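Local coordinates for Fe-regulated protein B (Neisseria meningitidis, PDB 4AIP), which probably carries iron across the meningococcal outer membrane as a TonB-dependent transporter of the plugged beta-barrel type, at residues K335-S339 with A340-G344; A424-D427 with T428-Y432; H719-W723 with T724-P728. All coordinates share one frame; numbering follows the deposited sequence.

Contact 1: K335-S339 with A340-G344; sequences KERYS and ADDSG
Arg337 swings CG away from its backbone nitrogen (chi1 178°) and runs extended to NE, while Ser339 places OG in a similar direction (chi1 155°); the ends of both therefore converge on the carboxylate of Asp342. The site is the end of strand 325-339, where the chain leaves the wall of the TonB-dependent receptor beta-barrel for the loop leading to strand 355-371, and the loop folds back so that Asp342 faces the strand it follows. The guanidinium meets the carboxylate end-on in a bidentate salt bridge. Asp342 OD2 offers its syn lone pair to Arg337 NH1 at 2.8 Å, and Arg337 NH2 reaches Asp342 OD1 at a longer 3.3 Å; the two planes lie only 25° apart. Arg337, two residues before the strand's last residue Ser339, needs its extended chain to reach the loop, and Asp342 offers a flat two-oxygen acceptor matched to the guanidinium edge. NH2 meets OD1 close to the carboxylate plane, on its syn side, whereas Ser339 OG donates to Asp342 OD1 at 2.6 Å from well above the opposite face. Asn355 and Thr345 bind the same carboxylate, and Arg304 adds a weak long ion pair, a set of donors that would probably keep the buried aspartate charged. On the other side of the strand, the Tyr338 ring lies obliquely alongside small Ala340, its OH 3.9 Å from Ala340 CA. Farther on, Asp341 forms an Asx turn, OD1 accepting the backbone N of Ser343 at 3.2 Å.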
# COMPACT_ATOMS: atom_id res chain seq x y z
N LYS B 335 14.69 4.73 -13.94
CA LYS B 335 14.53 3.31 -13.95
C LYS B 335 15.12 2.74 -12.68
O LYS B 335 16.30 2.97 -12.33
CB LYS B 335 15.16 2.70 -15.15
CG LYS B 335 14.23 1.59 -15.59
CD LYS B 335 14.43 1.08 -16.99
CE LYS B 335 15.55 1.91 -17.56
NZ LYS B 335 15.58 2.43 -18.92
N GLU B 336 14.29 1.99 -11.98
CA GLU B 336 14.75 1.43 -10.73
C GLU B 336 14.62 -0.02 -10.57
O GLU B 336 13.66 -0.63 -11.07
CB GLU B 336 14.00 2.03 -9.60
CG GLU B 336 14.70 3.14 -9.12
CD GLU B 336 14.04 3.74 -7.90
OE1 GLU B 336 14.21 3.15 -6.78
OE2 GLU B 336 13.38 4.79 -8.08
N ARG B 337 15.60 -0.55 -9.85
CA ARG B 337 15.48 -1.85 -9.29
C ARG B 337 15.68 -1.77 -7.78
O ARG B 337 16.69 -1.25 -7.24
CB ARG B 337 16.42 -2.85 -9.94
CG ARG B 337 16.35 -4.23 -9.35
CD ARG B 337 17.60 -4.99 -9.74
NE ARG B 337 17.56 -6.38 -9.31
CZ ARG B 337 18.09 -6.82 -8.18
NH1 ARG B 337 18.72 -5.98 -7.35
NH2 ARG B 337 18.02 -8.10 -7.89
N TYR B 338 14.69 -2.29 -7.09
CA TYR B 338 14.76 -2.48 -5.66
C TYR B 338 14.63 -3.99 -5.32
O TYR B 338 13.71 -4.67 -5.77
CB TYR B 338 13.63 -1.70 -4.98
CG TYR B 338 13.53 -2.05 -3.52
CD1 TYR B 338 14.39 -1.46 -2.54
CD2 TYR B 338 12.62 -3.01 -3.10
CE1 TYR B 338 14.29 -1.82 -1.18
CE2 TYR B 338 12.51 -3.36 -1.74
CZ TYR B 338 13.34 -2.78 -0.80
OH TYR B 338 13.22 -3.15 0.53
N SER B 339 15.53 -4.47 -4.48
CA SER B 339 15.44 -5.81 -4.00
C SER B 339 15.47 -5.78 -2.50
O SER B 339 16.26 -5.02 -1.93
CB SER B 339 16.62 -6.59 -4.53
OG SER B 339 16.90 -7.69 -3.68
N ALA B 340 14.61 -6.59 -1.86
CA ALA B 340 14.57 -6.66 -0.38
C ALA B 340 15.75 -7.41 0.23
O ALA B 340 16.07 -7.18 1.38
CB ALA B 340 13.27 -7.30 0.11
N ASP B 341 16.34 -8.33 -0.51
CA ASP B 341 17.54 -8.98 -0.07
C ASP B 341 18.34 -9.43 -1.27
O ASP B 341 17.84 -10.22 -2.09
CB ASP B 341 17.24 -10.19 0.81
CG ASP B 341 18.52 -10.85 1.32
OD1 ASP B 341 19.58 -10.16 1.35
OD2 ASP B 341 18.43 -12.06 1.70
N ASP B 342 19.59 -8.95 -1.37
CA ASP B 342 20.41 -9.34 -2.52
C ASP B 342 21.57 -10.30 -2.20
O ASP B 342 22.51 -10.37 -3.00
CB ASP B 342 20.89 -8.11 -3.31
CG ASP B 342 19.98 -7.78 -4.49
OD1 ASP B 342 19.06 -8.57 -4.80
OD2 ASP B 342 20.19 -6.72 -5.12
N SER B 343 21.49 -11.00 -1.06
CA SER B 343 22.49 -11.99 -0.63
C SER B 343 22.75 -13.11 -1.66
O SER B 343 23.89 -13.54 -1.83
CB SER B 343 22.10 -12.69 0.68
OG SER B 343 21.31 -11.85 1.48
N GLY B 344 21.68 -13.59 -2.29
CA GLY B 344 21.77 -14.65 -3.29
C GLY B 344 21.84 -14.10 -4.70
O GLY B 344 21.64 -14.84 -5.63

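Contact 2: A424-D427 with T428-Y432; sequences ADED and TVHAY
His430 folds back over the preceding turn, its ring lying above the carbonyl of Glu426. CG stands anti to the residue's own carbonyl carbon (chi1 -56°), which brings the ring back over Glu426 O. The side chain starts at CB, 3.7 Å from Glu426 O. At CG the distance to Glu426 O is 3.2 Å, and at ND1 Glu426 O comes to 2.9 Å. The oxygen lies over the ring face, displaced toward the rim, not in the ring plane where ND1 could bond, and the pair is not a hydrogen bond. CE1 follows at 3.3 Å from Glu426 O, with CD2 farther from it. NE2 points off the helix and donates to the backbone oxygen of Phe399, in an earlier part of the same long loop. The nearby Asp427 carboxylate, not in contact with ND1, would probably favour a positive ring, whereas Glu426 is engaged by Arg423. All this rides on helix 420-431, a short helix within the long loop between barrel strands 376-390 and 438-452, and the usual i to i+4 pattern runs through it. Val429 N donates to Asp425 O at 3.1 Å, nearly straight at 166°, and His430 N to Glu426 O at 3.3 Å. Thr428 doubles the pattern: its OG1, lying beside its own backbone nitrogen, bonds to Ala424 O at 2.9 Å, and its N to the same oxygen at 3.2 Å. A threonine suits a helix here because its hydroxyl can reach back to that carbonyl, while the apolar Val429 side chain packs against Phe399 and Ala574.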
# COMPACT_ATOMS: atom_id res chain seq x y z
N ALA B 424 48.40 -9.01 -8.12
CA ALA B 424 48.69 -7.78 -8.87
C ALA B 424 47.36 -7.19 -9.34
O ALA B 424 47.12 -6.02 -9.09
CB ALA B 424 49.61 -8.05 -10.04
N ASP B 425 46.50 -8.02 -9.94
CA ASP B 425 45.16 -7.62 -10.44
C ASP B 425 44.24 -7.08 -9.34
O ASP B 425 43.60 -6.02 -9.47
CB ASP B 425 44.49 -8.78 -11.20
CG ASP B 425 44.99 -8.92 -12.67
OD1 ASP B 425 45.38 -7.90 -13.29
OD2 ASP B 425 44.98 -10.06 -13.20
N GLU B 426 44.21 -7.85 -8.26
CA GLU B 426 43.50 -7.53 -7.05
C GLU B 426 43.86 -6.15 -6.54
O GLU B 426 42.98 -5.34 -6.18
CB GLU B 426 43.83 -8.56 -5.97
CG GLU B 426 42.79 -9.64 -5.70
CD GLU B 426 43.23 -10.52 -4.55
OE1 GLU B 426 44.04 -10.06 -3.70
OE2 GLU B 426 42.80 -11.68 -4.52
N ASP B 427 45.17 -5.86 -6.52
CA ASP B 427 45.59 -4.55 -6.02
C ASP B 427 45.18 -3.41 -6.91
O ASP B 427 44.90 -2.33 -6.39
CB ASP B 427 47.07 -4.52 -5.66
CG ASP B 427 47.37 -5.38 -4.42
OD1 ASP B 427 46.49 -5.39 -3.52
OD2 ASP B 427 48.45 -6.05 -4.38
N THR B 428 45.07 -3.67 -8.23
CA THR B 428 44.59 -2.66 -9.20
C THR B 428 43.09 -2.29 -8.97
O THR B 428 42.73 -1.12 -8.83
CB THR B 428 44.83 -3.10 -10.67
OG1 THR B 428 46.03 -3.88 -10.75
CG2 THR B 428 44.93 -1.88 -11.63
N VAL B 429 42.23 -3.30 -8.93
CA VAL B 429 40.82 -3.02 -8.79
C VAL B 429 40.61 -2.16 -7.53
O VAL B 429 40.03 -1.08 -7.62
CB VAL B 429 39.98 -4.32 -8.77
CG1 VAL B 429 38.50 -4.04 -8.47
CG2 VAL B 429 40.10 -5.05 -10.11
N HIS B 430 41.15 -2.62 -6.38
CA HIS B 430 41.08 -1.88 -5.11
C HIS B 430 41.54 -0.44 -5.16
O HIS B 430 41.05 0.40 -4.41
CB HIS B 430 41.80 -2.64 -4.01
CG HIS B 430 41.30 -4.03 -3.82
ND1 HIS B 430 42.10 -5.07 -3.42
CD2 HIS B 430 40.07 -4.57 -4.05
CE1 HIS B 430 41.39 -6.18 -3.37
NE2 HIS B 430 40.15 -5.91 -3.76
N ALA B 431 42.46 -0.17 -6.09
CA ALA B 431 43.09 1.12 -6.28
C ALA B 431 42.19 2.12 -7.01
O ALA B 431 42.46 3.32 -6.99
CB ALA B 431 44.38 0.93 -7.07
N TYR B 432 41.14 1.63 -7.66
CA TYR B 432 40.22 2.52 -8.35
C TYR B 432 39.27 3.11 -7.39
O TYR B 432 38.81 2.46 -6.40
CB TYR B 432 39.40 1.81 -9.37
CG TYR B 432 40.04 1.76 -10.70
CD1 TYR B 432 40.04 2.88 -11.53
CD2 TYR B 432 40.72 0.61 -11.13
CE1 TYR B 432 40.65 2.85 -12.78
CE2 TYR B 432 41.34 0.58 -12.37
CZ TYR B 432 41.28 1.70 -13.20
OH TYR B 432 41.88 1.67 -14.45

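Contact 3: H719-W723 with T724-P728; sequences HSQRW and TNTLP
Gln721 NE2 has two oxygens of the returning chain near it, roughly at right angles: Thr726 OG1 at 2.7 Å and, through a weak hydrogen bond, Leu727 O at 3.4 Å. The Gln721 and Thr726 side chains run antiparallel alongside each other, and the other end of the amide, OE1, accepts from the backbone N of Gly99. Glutamine fits this spot because one group can donate to one stretch and accept from another. Between the two limbs the chain reverses in an irregular loop, tightened by an inverse gamma turn centred on Asn725, whose bond from Thr726 N to Thr724 O is weak at 2.9 Å. Asn725 to Pro728 fall at the start of the predicted TonB C-terminal box, which runs on into the last barrel strand. Inside the bend the methyl CG2 of Thr726 rests 3.9 Å from Arg722 O. A chi1 of 83° sets Trp723 CG on the side of both backbone neighbours and turns a face of the indole to Thr724, whose CG2 makes a CH-pi contact 4.0 Å from the centroid of the five-membered ring. Trp723 NE1 donates to Glu678, while the Arg722 guanidinium leads away to a salt bridge with Glu284. The loop links barrel strands 702-709 and 733-741; Ser720 bonds to Asp96 and Thr108 on plug strands 95-97 and 107-109, and His719 packs on strands 649-662 and 681-694.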
# COMPACT_ATOMS: atom_id res chain seq x y z
N HIS B 719 10.04 -17.35 -29.71
CA HIS B 719 11.37 -17.25 -30.32
C HIS B 719 12.34 -16.16 -29.81
O HIS B 719 13.55 -16.39 -29.81
CB HIS B 719 11.27 -17.34 -31.84
CG HIS B 719 10.91 -18.72 -32.30
ND1 HIS B 719 10.61 -19.03 -33.60
CD2 HIS B 719 10.73 -19.87 -31.59
CE1 HIS B 719 10.27 -20.31 -33.68
NE2 HIS B 719 10.35 -20.84 -32.47
N SER B 720 11.85 -15.02 -29.35
CA SER B 720 12.79 -13.98 -28.89
C SER B 720 13.19 -14.20 -27.48
O SER B 720 12.70 -13.56 -26.58
CB SER B 720 12.18 -12.60 -29.04
OG SER B 720 11.48 -12.52 -30.26
N GLN B 721 14.12 -15.09 -27.26
CA GLN B 721 14.61 -15.36 -25.91
C GLN B 721 15.64 -16.40 -26.22
O GLN B 721 15.79 -16.75 -27.38
CB GLN B 721 13.48 -15.93 -25.01
CG GLN B 721 13.03 -17.35 -25.38
CD GLN B 721 11.66 -17.67 -24.96
OE1 GLN B 721 10.75 -16.92 -25.20
NE2 GLN B 721 11.49 -18.82 -24.33
N ARG B 722 16.36 -16.92 -25.23
CA ARG B 722 17.27 -18.00 -25.54
C ARG B 722 16.48 -19.24 -25.92
O ARG B 722 15.30 -19.36 -25.61
CB ARG B 722 18.19 -18.30 -24.39
CG ARG B 722 18.72 -17.08 -23.69
CD ARG B 722 19.70 -17.59 -22.67
NE ARG B 722 20.23 -16.56 -21.81
CZ ARG B 722 21.37 -15.91 -22.04
NH1 ARG B 722 22.09 -16.17 -23.11
NH2 ARG B 722 21.78 -15.00 -21.19
N TRP B 723 17.17 -20.17 -26.55
CA TRP B 723 16.57 -21.29 -27.27
C TRP B 723 16.48 -22.57 -26.45
O TRP B 723 15.82 -23.54 -26.87
CB TRP B 723 17.43 -21.55 -28.49
CG TRP B 723 18.63 -22.39 -28.19
CD1 TRP B 723 19.78 -22.03 -27.47
CD2 TRP B 723 18.81 -23.73 -28.60
NE1 TRP B 723 20.66 -23.08 -27.45
CE2 TRP B 723 20.10 -24.14 -28.12
CE3 TRP B 723 18.04 -24.63 -29.37
CZ2 TRP B 723 20.60 -25.44 -28.35
CZ3 TRP B 723 18.52 -25.89 -29.61
CH2 TRP B 723 19.81 -26.30 -29.10
N THR B 724 17.17 -22.58 -25.31
CA THR B 724 17.16 -23.69 -24.35
C THR B 724 15.76 -23.58 -23.73
O THR B 724 15.03 -22.69 -24.11
CB THR B 724 18.31 -23.52 -23.35
OG1 THR B 724 18.39 -22.13 -22.96
CG2 THR B 724 19.64 -23.95 -24.02
N ASN B 725 15.27 -24.45 -22.88
CA ASN B 725 13.79 -24.27 -22.73
C ASN B 725 13.32 -23.35 -21.60
O ASN B 725 12.86 -23.81 -20.57
CB ASN B 725 13.00 -25.58 -22.83
CG ASN B 725 12.90 -26.11 -24.28
OD1 ASN B 725 13.15 -27.28 -24.52
ND2 ASN B 725 12.51 -25.25 -25.24
N THR B 726 13.40 -22.03 -21.84
CA THR B 726 13.35 -21.04 -20.79
C THR B 726 11.96 -20.75 -20.21
O THR B 726 11.70 -21.13 -19.09
CB THR B 726 13.97 -19.72 -21.21
OG1 THR B 726 13.10 -19.05 -22.14
CG2 THR B 726 15.32 -19.94 -21.77
N LEU B 727 11.12 -20.01 -20.94
CA LEU B 727 9.81 -19.64 -20.41
C LEU B 727 8.73 -19.78 -21.45
O LEU B 727 8.72 -19.07 -22.44
CB LEU B 727 9.81 -18.21 -19.82
CG LEU B 727 10.66 -17.91 -18.59
CD1 LEU B 727 10.63 -16.44 -18.32
CD2 LEU B 727 10.16 -18.65 -17.42
N PRO B 728 7.77 -20.68 -21.21
CA PRO B 728 6.79 -20.97 -22.26
C PRO B 728 5.76 -19.88 -22.40
O PRO B 728 5.63 -19.02 -21.54
CB PRO B 728 6.13 -22.29 -21.78
CG PRO B 728 6.36 -22.36 -20.33
CD PRO B 728 7.54 -21.45 -19.97

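Contacts 2 and 3 lie in loops between barrel strands and contact 1 at a strand end running into one, probably on the extracellular side, as in the family, where such long loops face outward; none touches another. Contacts 1 and 2 have centres 27 Å apart, contacts 1 and 3 about 24 Å, and contacts 2 and 3 about 38 Å; even the nearest atoms of contacts 1 and 3 are some 15 Å apart. Contact 1 lies near a binding residue: the side chain of Tyr338 is about 8 Å from that of Arg276, which binds glutamate in another structure of this protein, and Tyr338 packs on Ile278 of a second subunit. Contact 2 is a surface helix, whereas contact 3 reaches the plug.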